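Local coordinates for protein aerobactin synthase IucC (Klebsiella pneumoniae, PDB 6CN7) that probably makes the siderophore aerobactin by ATP-dependent attachment of a second N6-acetyl-N6-hydroxylysine to the citryl intermediate, at residues 398-403 with 509-514; 409-414 with 518-523; 534-539 with 571-576. The protein carries 5 engineered substitutions. One frame throughout, in Å; residues are numbered along the deposited sequence.

Interactions 1 and 2 join the same two helices, 395-417 and 505-521, at successive places along them, about 14 Å apart between centres. Both are buried. Interaction 1 is apolar, a phenylalanine and leucines with one threonine at the margin. Interaction 2 lies near the end of helix 505-521 and adds polar chemistry, a tyrosine hydroxyl bonded to a histidine. Interaction 3 is only partly buried. It ties a loop to a short helix near the C-terminus, through an asparagine bonded to backbone carbonyls and through apolar and CH-pi contacts. It touches both others: Phe536 meets Ala513 of 509-514 and Met520 of 518-523, and Leu535 meets Tyr411 of 409-414.

Interaction 1. Residues 398-403 with 509-514; sequences WLTQLF and YQLLAA
Phe403, Leu511 and Leu512 form the centre of a buried, apolar helix-to-helix contact between helix 395-417 and helix 505-521. The two short segments run in roughly the same direction. Their axes cross at -45° and approach to 9.4 Å. No hydrogen bond passes between them.

The Phe403 ring does most of the touching. Its CG lies beside the backbone N and anti to the carbonyl carbon (chi1 -64°). Leu512 CD1 sits over one face, offset toward the rim, and makes a CH-pi contact 4.0 Å from the centroid of the Phe403 ring. On the opposite face is the carbonyl oxygen of Leu399, one turn back in the same helix. The ring also reaches the backbone of the partner helix, with Phe403 CD2 3.6 Å from Leu512 CA. Phe403 CE2 meets Leu511 CB at 4.0 Å.

Leu399 and Phe403 are four residues apart on one helix. Leu399 packs against Leu511 and Phe508 of the partner helix. Phe403 packs against Leu511, Leu512, Phe508 and Val515. Together with the crossing angle, this is consistent with ridges-into-grooves packing of residues spaced by four. The pair belongs to the largely helical C-terminal part of the chain, which probably corresponds to the palm described for related synthetases.

Leu511 turns its CD2 branch to the other helix. This methyl touches Leu399 CB at 4.1 Å. It also lies 3.8 Å from Thr400 OG1, where the two side chains cross at about a right angle. The Thr400 hydroxyl is hydrogen-bonded to the carbonyl of Glu396 in its own helix. Phe508 meets the Phe403 ring edge-to-face. Helix 475-499 covers Leu512 with Phe487 and Leu491.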
loop_
_atom_site.group_PDB
_atom_site.type_symbol
_atom_site.label_atom_id
_atom_site.label_comp_id
_atom_site.label_asym_id
_atom_site.label_seq_id
_atom_site.Cartn_x
_atom_site.Cartn_y
_atom_site.Cartn_z
ATOM N N TRP A 398 16.875 -29.321 -35.765
ATOM C CA TRP A 398 16.240 -28.909 -34.518
ATOM C C TRP A 398 15.341 -27.698 -34.746
ATOM O O TRP A 398 14.184 -27.677 -34.308
ATOM C CB TRP A 398 17.316 -28.604 -33.476
ATOM C CG TRP A 398 16.821 -28.472 -32.071
ATOM C CD1 TRP A 398 16.890 -29.413 -31.086
ATOM C CD2 TRP A 398 16.195 -27.324 -31.487
ATOM N NE1 TRP A 398 16.342 -28.924 -29.925
ATOM C CE2 TRP A 398 15.907 -27.643 -30.145
ATOM C CE3 TRP A 398 15.848 -26.059 -31.969
ATOM C CZ2 TRP A 398 15.287 -26.745 -29.282
ATOM C CZ3 TRP A 398 15.234 -25.168 -31.109
ATOM C CH2 TRP A 398 14.960 -25.515 -29.782
ATOM N N LEU A 399 15.858 -26.681 -35.442
ATOM C CA LEU A 399 15.053 -25.504 -35.752
ATOM C C LEU A 399 13.819 -25.873 -36.566
ATOM O O LEU A 399 12.723 -25.361 -36.311
ATOM C CB LEU A 399 15.897 -24.473 -36.503
ATOM C CG LEU A 399 16.711 -23.501 -35.647
ATOM C CD1 LEU A 399 17.745 -24.229 -34.817
ATOM C CD2 LEU A 399 17.385 -22.466 -36.530
ATOM N N THR A 400 13.980 -26.747 -37.563
ATOM C CA THR A 400 12.834 -27.169 -38.363
ATOM C C THR A 400 11.748 -27.766 -37.477
ATOM O O THR A 400 10.560 -27.464 -37.644
ATOM C CB THR A 400 13.276 -28.177 -39.427
ATOM O OG1 THR A 400 14.179 -27.546 -40.341
ATOM C CG2 THR A 400 12.072 -28.719 -40.205
ATOM N N GLN A 401 12.138 -28.619 -36.527
ATOM C CA GLN A 401 11.172 -29.180 -35.588
ATOM C C GLN A 401 10.472 -28.077 -34.801
ATOM O O GLN A 401 9.248 -28.108 -34.625
ATOM C CB GLN A 401 11.875 -30.156 -34.645
ATOM C CG GLN A 401 10.953 -30.862 -33.660
ATOM C CD GLN A 401 9.995 -31.812 -34.340
ATOM O OE1 GLN A 401 10.121 -32.099 -35.532
ATOM N NE2 GLN A 401 9.024 -32.309 -33.583
ATOM N N LEU A 402 11.233 -27.090 -34.320
ATOM C CA LEU A 402 10.636 -25.984 -33.578
ATOM C C LEU A 402 9.610 -25.241 -34.425
ATOM O O LEU A 402 8.536 -24.874 -33.933
ATOM C CB LEU A 402 11.728 -25.022 -33.104
ATOM C CG LEU A 402 11.263 -23.750 -32.385
ATOM C CD1 LEU A 402 10.613 -24.084 -31.049
ATOM C CD2 LEU A 402 12.427 -22.797 -32.192
ATOM N N PHE A 403 9.924 -25.007 -35.702
ATOM C CA PHE A 403 9.019 -24.245 -36.556
ATOM C C PHE A 403 7.750 -25.030 -36.864
ATOM O O PHE A 403 6.660 -24.451 -36.940
ATOM C CB PHE A 403 9.735 -23.850 -37.848
ATOM C CG PHE A 403 10.903 -22.920 -37.642
ATOM C CD1 PHE A 403 10.927 -22.025 -36.583
ATOM C CD2 PHE A 403 11.978 -22.940 -38.513
ATOM C CE1 PHE A 403 11.997 -21.173 -36.400
ATOM C CE2 PHE A 403 13.052 -22.089 -38.333
ATOM C CZ PHE A 403 13.061 -21.204 -37.276
ATOM N N TYR A 509 16.047 -18.129 -41.339
ATOM C CA TYR A 509 14.750 -17.806 -41.913
ATOM C C TYR A 509 14.502 -18.508 -43.243
ATOM O O TYR A 509 13.354 -18.548 -43.700
ATOM C CB TYR A 509 14.630 -16.290 -42.051
ATOM C CG TYR A 509 14.644 -15.609 -40.700
ATOM C CD1 TYR A 509 13.484 -15.500 -39.947
ATOM C CD2 TYR A 509 15.821 -15.108 -40.164
ATOM C CE1 TYR A 509 13.495 -14.895 -38.703
ATOM C CE2 TYR A 509 15.842 -14.504 -38.923
ATOM C CZ TYR A 509 14.677 -14.400 -38.198
ATOM O OH TYR A 509 14.693 -13.798 -36.961
ATOM N N GLN A 510 15.542 -19.070 -43.867
ATOM C CA GLN A 510 15.323 -20.015 -44.959
ATOM C C GLN A 510 14.586 -21.251 -44.460
ATOM O O GLN A 510 13.662 -21.743 -45.118
ATOM C CB GLN A 510 16.656 -20.422 -45.589
ATOM C CG GLN A 510 17.228 -19.427 -46.582
ATOM C CD GLN A 510 18.601 -19.840 -47.079
ATOM O OE1 GLN A 510 19.227 -20.746 -46.528
ATOM N NE2 GLN A 510 19.078 -19.176 -48.125
ATOM N N LEU A 511 14.984 -21.767 -43.293
ATOM C CA LEU A 511 14.333 -22.946 -42.734
ATOM C C LEU A 511 12.881 -22.657 -42.371
ATOM O O LEU A 511 12.005 -23.504 -42.577
ATOM C CB LEU A 511 15.101 -23.434 -41.505
ATOM C CG LEU A 511 16.313 -24.337 -41.756
ATOM C CD1 LEU A 511 17.393 -23.622 -42.534
ATOM C CD2 LEU A 511 16.867 -24.833 -40.432
ATOM N N LEU A 512 12.608 -21.471 -41.825
ATOM C CA LEU A 512 11.234 -21.112 -41.490
ATOM C C LEU A 512 10.374 -21.025 -42.744
ATOM O O LEU A 512 9.248 -21.533 -42.777
ATOM C CB LEU A 512 11.210 -19.786 -40.726
ATOM C CG LEU A 512 9.825 -19.242 -40.362
ATOM C CD1 LEU A 512 9.048 -20.241 -39.517
ATOM C CD2 LEU A 512 9.950 -17.907 -39.638
ATOM N N ALA A 513 10.894 -20.381 -43.791
ATOM C CA ALA A 513 10.143 -20.264 -45.037
ATOM C C ALA A 513 9.891 -21.632 -45.658
ATOM O O ALA A 513 8.818 -21.878 -46.221
ATOM C CB ALA A 513 10.893 -19.362 -46.015
ATOM N N ALA A 514 10.870 -22.535 -45.568
ATOM C CA ALA A 514 10.690 -23.874 -46.119
ATOM C C ALA A 514 9.593 -24.629 -45.379
ATOM O O ALA A 514 8.772 -25.310 -46.003
ATOM C CB ALA A 514 12.007 -24.645 -46.061
#

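Interaction 2. Residues 409-414 with 518-523; sequences PLYHLL and DYMQEH
His412, Tyr519 and His523 form an aromatic cluster between helix 395-417 and the end of helix 505-521 with the turn that follows. Tyr411 and Met520 pack beside it.

The polar link is a hydrogen bond of 2.9 Å between His412 ND1 and Tyr519 OH. Either atom could be the donor. The bond is somewhat bent, at 145°. The Tyr519 oxygen lies in the plane of the imidazole, at its edge, and His412 ND1 lies in the plane of the phenol. The two rings meet rim to rim with their planes nearly perpendicular. With CG anti to the backbone N (chi1 176°), the imidazole stands off the helix on the side of Tyr519. The phenol tip reaches close to the helix, with Tyr519 OH 3.2 Å from His412 CB.

His523 folds back on its own segment. Its ND1 donates to Tyr519 O, four residues earlier, over 3.0 Å. This bond is nearly straight, at 172°, and lies in the imidazole plane, which helps to fix the turn of the ring. The His412 and His523 rings meet obliquely, and their nearest atoms, His412 CE1 and His523 NE2, are 4.3 Å apart.

Tyr411 meets Tyr519 at a slant, with Tyr411 CD2 3.6 Å from Tyr519 CE2. The sulfur of Met520 approaches the edge of the Tyr411 ring, 4.2 Å from Tyr411 CE2.

Three polar atoms bond outside the two segments: His412 NE2 to Asp311, His523 NE2 to Thr313 and Tyr411 OH to the carbonyl of Phe533. The Asp311 and Thr313 bonds tie the cluster to the chain at the start of helix 312-317. This buried aromatic cluster, with polar atoms paired by hydrogen bonds, joins helices of the FhuF-like region.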
loop_
_atom_site.group_PDB
_atom_site.type_symbol
_atom_site.label_atom_id
_atom_site.label_comp_id
_atom_site.label_asym_id
_atom_site.label_seq_id
_atom_site.Cartn_x
_atom_site.Cartn_y
_atom_site.Cartn_z
ATOM N N PRO A 409 0.899 -24.588 -36.574
ATOM C CA PRO A 409 -0.454 -24.547 -35.985
ATOM C C PRO A 409 -1.048 -23.151 -35.952
ATOM O O PRO A 409 -2.231 -22.973 -36.269
ATOM C CB PRO A 409 -0.242 -25.104 -34.568
ATOM C CG PRO A 409 1.065 -25.792 -34.601
ATOM C CD PRO A 409 1.896 -25.119 -35.632
ATOM N N LEU A 410 -0.253 -22.148 -35.579
ATOM C CA LEU A 410 -0.777 -20.790 -35.469
ATOM C C LEU A 410 -1.144 -20.227 -36.835
ATOM O O LEU A 410 -2.181 -19.570 -36.983
ATOM C CB LEU A 410 0.247 -19.892 -34.776
ATOM C CG LEU A 410 0.557 -20.246 -33.318
ATOM C CD1 LEU A 410 1.709 -19.404 -32.803
ATOM C CD2 LEU A 410 -0.672 -20.060 -32.441
ATOM N N TYR A 411 -0.311 -20.470 -37.848
ATOM C CA TYR A 411 -0.611 -19.962 -39.181
ATOM C C TYR A 411 -1.786 -20.706 -39.799
ATOM O O TYR A 411 -2.617 -20.102 -40.488
ATOM C CB TYR A 411 0.627 -20.072 -40.067
ATOM C CG TYR A 411 0.496 -19.381 -41.403
ATOM C CD1 TYR A 411 0.205 -18.025 -41.480
ATOM C CD2 TYR A 411 0.684 -20.077 -42.588
ATOM C CE1 TYR A 411 0.089 -17.386 -42.698
ATOM C CE2 TYR A 411 0.572 -19.446 -43.812
ATOM C CZ TYR A 411 0.277 -18.100 -43.860
ATOM O OH TYR A 411 0.163 -17.469 -45.077
ATOM N N HIS A 412 -1.872 -22.016 -39.562
ATOM C CA HIS A 412 -2.998 -22.795 -40.067
ATOM C C HIS A 412 -4.302 -22.356 -39.413
ATOM O O HIS A 412 -5.319 -22.173 -40.091
ATOM C CB HIS A 412 -2.747 -24.285 -39.828
ATOM C CG HIS A 412 -3.889 -25.166 -40.231
ATOM N ND1 HIS A 412 -4.264 -25.348 -41.544
ATOM C CD2 HIS A 412 -4.733 -25.923 -39.492
ATOM C CE1 HIS A 412 -5.291 -26.175 -41.597
ATOM N NE2 HIS A 412 -5.596 -26.538 -40.366
ATOM N N LEU A 413 -4.293 -22.190 -38.088
ATOM C CA LEU A 413 -5.474 -21.684 -37.398
ATOM C C LEU A 413 -5.961 -20.385 -38.030
ATOM O O LEU A 413 -7.168 -20.187 -38.219
ATOM C CB LEU A 413 -5.159 -21.475 -35.915
ATOM C CG LEU A 413 -6.306 -20.994 -35.020
ATOM C CD1 LEU A 413 -7.446 -22.000 -35.002
ATOM C CD2 LEU A 413 -5.802 -20.737 -33.608
ATOM N N LEU A 414 -5.031 -19.494 -38.385
ATOM C CA LEU A 414 -5.408 -18.206 -38.960
ATOM C C LEU A 414 -5.994 -18.367 -40.359
ATOM O O LEU A 414 -7.082 -17.855 -40.649
ATOM C CB LEU A 414 -4.193 -17.277 -38.994
ATOM C CG LEU A 414 -4.360 -15.967 -39.773
ATOM C CD1 LEU A 414 -5.481 -15.126 -39.184
ATOM C CD2 LEU A 414 -3.058 -15.184 -39.797
ATOM N N ASP A 518 6.516 -25.769 -47.529
ATOM C CA ASP A 518 6.043 -27.148 -47.504
ATOM C C ASP A 518 4.612 -27.213 -46.990
ATOM O O ASP A 518 3.755 -27.882 -47.578
ATOM C CB ASP A 518 6.964 -28.006 -46.634
ATOM C CG ASP A 518 8.352 -28.163 -47.226
ATOM O OD1 ASP A 518 8.568 -27.696 -48.366
ATOM O OD2 ASP A 518 9.226 -28.750 -46.547
ATOM N N TYR A 519 4.333 -26.505 -45.896
ATOM C CA TYR A 519 2.995 -26.543 -45.315
ATOM C C TYR A 519 1.940 -26.065 -46.306
ATOM O O TYR A 519 0.865 -26.665 -46.419
ATOM C CB TYR A 519 2.951 -25.697 -44.046
ATOM C CG TYR A 519 1.568 -25.190 -43.744
ATOM C CD1 TYR A 519 0.624 -26.012 -43.143
ATOM C CD2 TYR A 519 1.199 -23.897 -44.077
ATOM C CE1 TYR A 519 -0.645 -25.555 -42.877
ATOM C CE2 TYR A 519 -0.066 -23.428 -43.815
ATOM C CZ TYR A 519 -0.983 -24.260 -43.216
ATOM O OH TYR A 519 -2.240 -23.785 -42.959
ATOM N N MET A 520 2.217 -24.974 -47.025
ATOM C CA MET A 520 1.229 -24.444 -47.960
ATOM C C MET A 520 1.061 -25.363 -49.166
ATOM O O MET A 520 -0.053 -25.521 -49.680
ATOM C CB MET A 520 1.623 -23.030 -48.393
ATOM C CG MET A 520 1.470 -22.000 -47.278
ATOM S SD MET A 520 1.727 -20.292 -47.801
ATOM C CE MET A 520 3.492 -20.279 -48.102
ATOM N N GLN A 521 2.151 -25.979 -49.633
ATOM C CA GLN A 521 2.034 -26.990 -50.679
ATOM C C GLN A 521 1.033 -28.067 -50.285
ATOM O O GLN A 521 0.238 -28.523 -51.114
ATOM C CB GLN A 521 3.395 -27.631 -50.960
ATOM C CG GLN A 521 4.243 -26.920 -51.998
ATOM C CD GLN A 521 5.409 -27.774 -52.464
ATOM O OE1 GLN A 521 5.538 -28.934 -52.071
ATOM N NE2 GLN A 521 6.264 -27.206 -53.306
ATOM N N GLU A 522 1.057 -28.486 -49.019
ATOM C CA GLU A 522 0.198 -29.564 -48.552
ATOM C C GLU A 522 -1.273 -29.173 -48.487
ATOM O O GLU A 522 -2.111 -30.036 -48.201
ATOM C CB GLU A 522 0.672 -30.034 -47.174
ATOM C CG GLU A 522 2.090 -30.596 -47.174
ATOM C CD GLU A 522 2.593 -30.941 -45.785
ATOM O OE1 GLU A 522 1.949 -30.531 -44.792
ATOM O OE2 GLU A 522 3.632 -31.630 -45.689
ATOM N N HIS A 523 -1.610 -27.909 -48.742
ATOM C CA HIS A 523 -2.993 -27.434 -48.663
ATOM C C HIS A 523 -3.305 -26.563 -49.874
ATOM O O HIS A 523 -3.577 -25.365 -49.748
ATOM C CB HIS A 523 -3.222 -26.676 -47.356
ATOM C CG HIS A 523 -3.041 -27.521 -46.134
ATOM N ND1 HIS A 523 -1.804 -27.791 -45.590
ATOM C CD2 HIS A 523 -3.943 -28.170 -45.360
ATOM C CE1 HIS A 523 -1.952 -28.559 -44.525
ATOM N NE2 HIS A 523 -3.240 -28.806 -44.365
#

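Interaction 3. Residues 534-539 with 571-576; sequences SLFKPQ and NPLWLA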
loop_
_atom_site.group_PDB
_atom_site.type_symbol
_atom_site.label_atom_id
_atom_site.label_comp_id
_atom_site.label_asym_id
_atom_site.label_seq_id
_atom_site.Cartn_x
_atom_site.Cartn_y
_atom_site.Cartn_z
ATOM N N SER A 534 -0.478 -13.375 -46.531
ATOM C CA SER A 534 0.843 -13.693 -47.059
ATOM C C SER A 534 1.933 -13.254 -46.092
ATOM O O SER A 534 1.945 -12.108 -45.628
ATOM C CB SER A 534 1.051 -13.029 -48.416
ATOM O OG SER A 534 2.401 -13.152 -48.831
ATOM N N LEU A 535 2.853 -14.170 -45.795
ATOM C CA LEU A 535 4.020 -13.881 -44.975
ATOM C C LEU A 535 5.264 -13.619 -45.812
ATOM O O LEU A 535 6.360 -13.509 -45.254
ATOM C CB LEU A 535 4.286 -15.040 -44.011
ATOM C CG LEU A 535 3.171 -15.360 -43.016
ATOM C CD1 LEU A 535 3.457 -16.679 -42.316
ATOM C CD2 LEU A 535 3.019 -14.234 -42.003
ATOM N N PHE A 536 5.121 -13.509 -47.135
ATOM C CA PHE A 536 6.262 -13.365 -48.033
ATOM C C PHE A 536 6.189 -12.093 -48.872
ATOM O O PHE A 536 6.861 -11.999 -49.903
ATOM C CB PHE A 536 6.375 -14.595 -48.934
ATOM C CG PHE A 536 6.663 -15.862 -48.185
ATOM C CD1 PHE A 536 5.630 -16.635 -47.678
ATOM C CD2 PHE A 536 7.967 -16.276 -47.974
ATOM C CE1 PHE A 536 5.894 -17.798 -46.983
ATOM C CE2 PHE A 536 8.236 -17.436 -47.281
ATOM C CZ PHE A 536 7.199 -18.200 -46.784
ATOM N N LYS A 537 5.387 -11.114 -48.459
ATOM C CA LYS A 537 5.443 -9.811 -49.096
ATOM C C LYS A 537 6.811 -9.182 -48.830
ATOM O O LYS A 537 7.385 -9.364 -47.752
ATOM C CB LYS A 537 4.330 -8.901 -48.574
ATOM C CG LYS A 537 2.927 -9.263 -49.063
ATOM C CD LYS A 537 1.892 -8.255 -48.563
ATOM C CE LYS A 537 0.499 -8.511 -49.134
ATOM N NZ LYS A 537 -0.292 -9.487 -48.331
ATOM N N PRO A 538 7.364 -8.439 -49.792
ATOM C CA PRO A 538 8.733 -7.925 -49.618
ATOM C C PRO A 538 8.899 -6.990 -48.437
ATOM O O PRO A 538 10.024 -6.840 -47.943
ATOM C CB PRO A 538 9.015 -7.206 -50.946
ATOM C CG PRO A 538 7.687 -6.939 -51.541
ATOM C CD PRO A 538 6.788 -8.043 -51.088
ATOM N N GLN A 539 7.830 -6.358 -47.964
ATOM C CA GLN A 539 7.904 -5.438 -46.841
ATOM C C GLN A 539 6.967 -5.882 -45.725
ATOM O O GLN A 539 6.024 -6.648 -45.939
ATOM C CB GLN A 539 7.552 -4.005 -47.265
ATOM C CG GLN A 539 8.571 -3.350 -48.191
ATOM C CD GLN A 539 8.233 -3.511 -49.662
ATOM O OE1 GLN A 539 7.175 -4.030 -50.017
ATOM N NE2 GLN A 539 9.135 -3.057 -50.527
ATOM N N ASN A 571 11.222 -7.747 -45.091
ATOM C CA ASN A 571 10.746 -9.006 -44.535
ATOM C C ASN A 571 11.831 -10.066 -44.663
ATOM O O ASN A 571 12.195 -10.424 -45.791
ATOM C CB ASN A 571 9.489 -9.459 -45.258
ATOM C CG ASN A 571 8.912 -10.740 -44.688
ATOM O OD1 ASN A 571 9.422 -11.284 -43.711
ATOM N ND2 ASN A 571 7.834 -11.219 -45.291
ATOM N N PRO A 572 12.372 -10.593 -43.561
ATOM C CA PRO A 572 13.409 -11.633 -43.686
ATOM C C PRO A 572 12.963 -12.863 -44.461
ATOM O O PRO A 572 13.799 -13.502 -45.113
ATOM C CB PRO A 572 13.734 -11.973 -42.226
ATOM C CG PRO A 572 13.409 -10.733 -41.477
ATOM C CD PRO A 572 12.217 -10.140 -42.167
ATOM N N LEU A 573 11.678 -13.227 -44.412
ATOM C CA LEU A 573 11.219 -14.388 -45.170
ATOM C C LEU A 573 11.352 -14.161 -46.670
ATOM O O LEU A 573 11.605 -15.109 -47.420
ATOM C CB LEU A 573 9.769 -14.718 -44.811
ATOM C CG LEU A 573 9.560 -15.568 -43.556
ATOM C CD1 LEU A 573 10.087 -14.865 -42.317
ATOM C CD2 LEU A 573 8.089 -15.908 -43.388
ATOM N N TRP A 574 11.180 -12.917 -47.120
ATOM C CA TRP A 574 11.361 -12.580 -48.527
ATOM C C TRP A 574 12.831 -12.358 -48.855
ATOM O O TRP A 574 13.296 -12.729 -49.938
ATOM C CB TRP A 574 10.541 -11.331 -48.854
ATOM C CG TRP A 574 10.623 -10.850 -50.270
ATOM C CD1 TRP A 574 9.836 -11.238 -51.312
ATOM C CD2 TRP A 574 11.519 -9.859 -50.791
ATOM N NE1 TRP A 574 10.193 -10.561 -52.455
ATOM C CE2 TRP A 574 11.226 -9.711 -52.162
ATOM C CE3 TRP A 574 12.544 -9.089 -50.234
ATOM C CZ2 TRP A 574 11.919 -8.825 -52.982
ATOM C CZ3 TRP A 574 13.234 -8.210 -51.052
ATOM C CH2 TRP A 574 12.918 -8.086 -52.410
ATOM N N LEU A 575 13.572 -11.764 -47.917
ATOM C CA LEU A 575 14.973 -11.433 -48.150
ATOM C C LEU A 575 15.835 -12.687 -48.251
ATOM O O LEU A 575 16.776 -12.736 -49.051
ATOM C CB LEU A 575 15.465 -10.522 -47.026
ATOM C CG LEU A 575 16.854 -9.890 -47.111
ATOM C CD1 LEU A 575 17.029 -9.081 -48.385
ATOM C CD2 LEU A 575 17.069 -9.010 -45.888
ATOM N N ALA A 576 15.528 -13.710 -47.452
ATOM C CA ALA A 576 16.329 -14.928 -47.421
ATOM C C ALA A 576 16.024 -15.875 -48.576
ATOM O O ALA A 576 16.763 -16.847 -48.766
ATOM C CB ALA A 576 16.116 -15.656 -46.092
#
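Hydrogen bonds from Asn571 hold the loop 534-539 to the start of helix 572-575. A chi1 of -178° puts Asn571 CG anti to the backbone N, on the side of the loop. Asn571 ND2 donates to Leu535 O over 2.7 Å, from above that carbonyl's plane. The same nitrogen gives a second bond, Asn571 ND2 to Lys537 O at 3.1 Å, and this one lies in the carbonyl plane. Both acceptors lie near the amide plane, so the group is gripped flat. The backbone adds Asn571 N to Pro538 O at 3.2 Å.

A CH-pi contact lies further out. Pro538 CA sits over the five-membered ring of Trp574, 3.6 Å from its centroid. Pro538 CB covers the middle of the indole on this same face.

Apolar contacts fill the inner side. Leu573 CD2 lies over one face of the Phe536 ring, toward its rim. Leu573 CD2 also touches Leu535 CB at 4.0 Å. Leu516 of helix 505-521 backs Leu535 and Leu573.

Asn571 OD1 accepts from Leu573 N at 3.1 Å, which makes Asn571 the N-cap of helix 572-575, while its ND2 holds the loop.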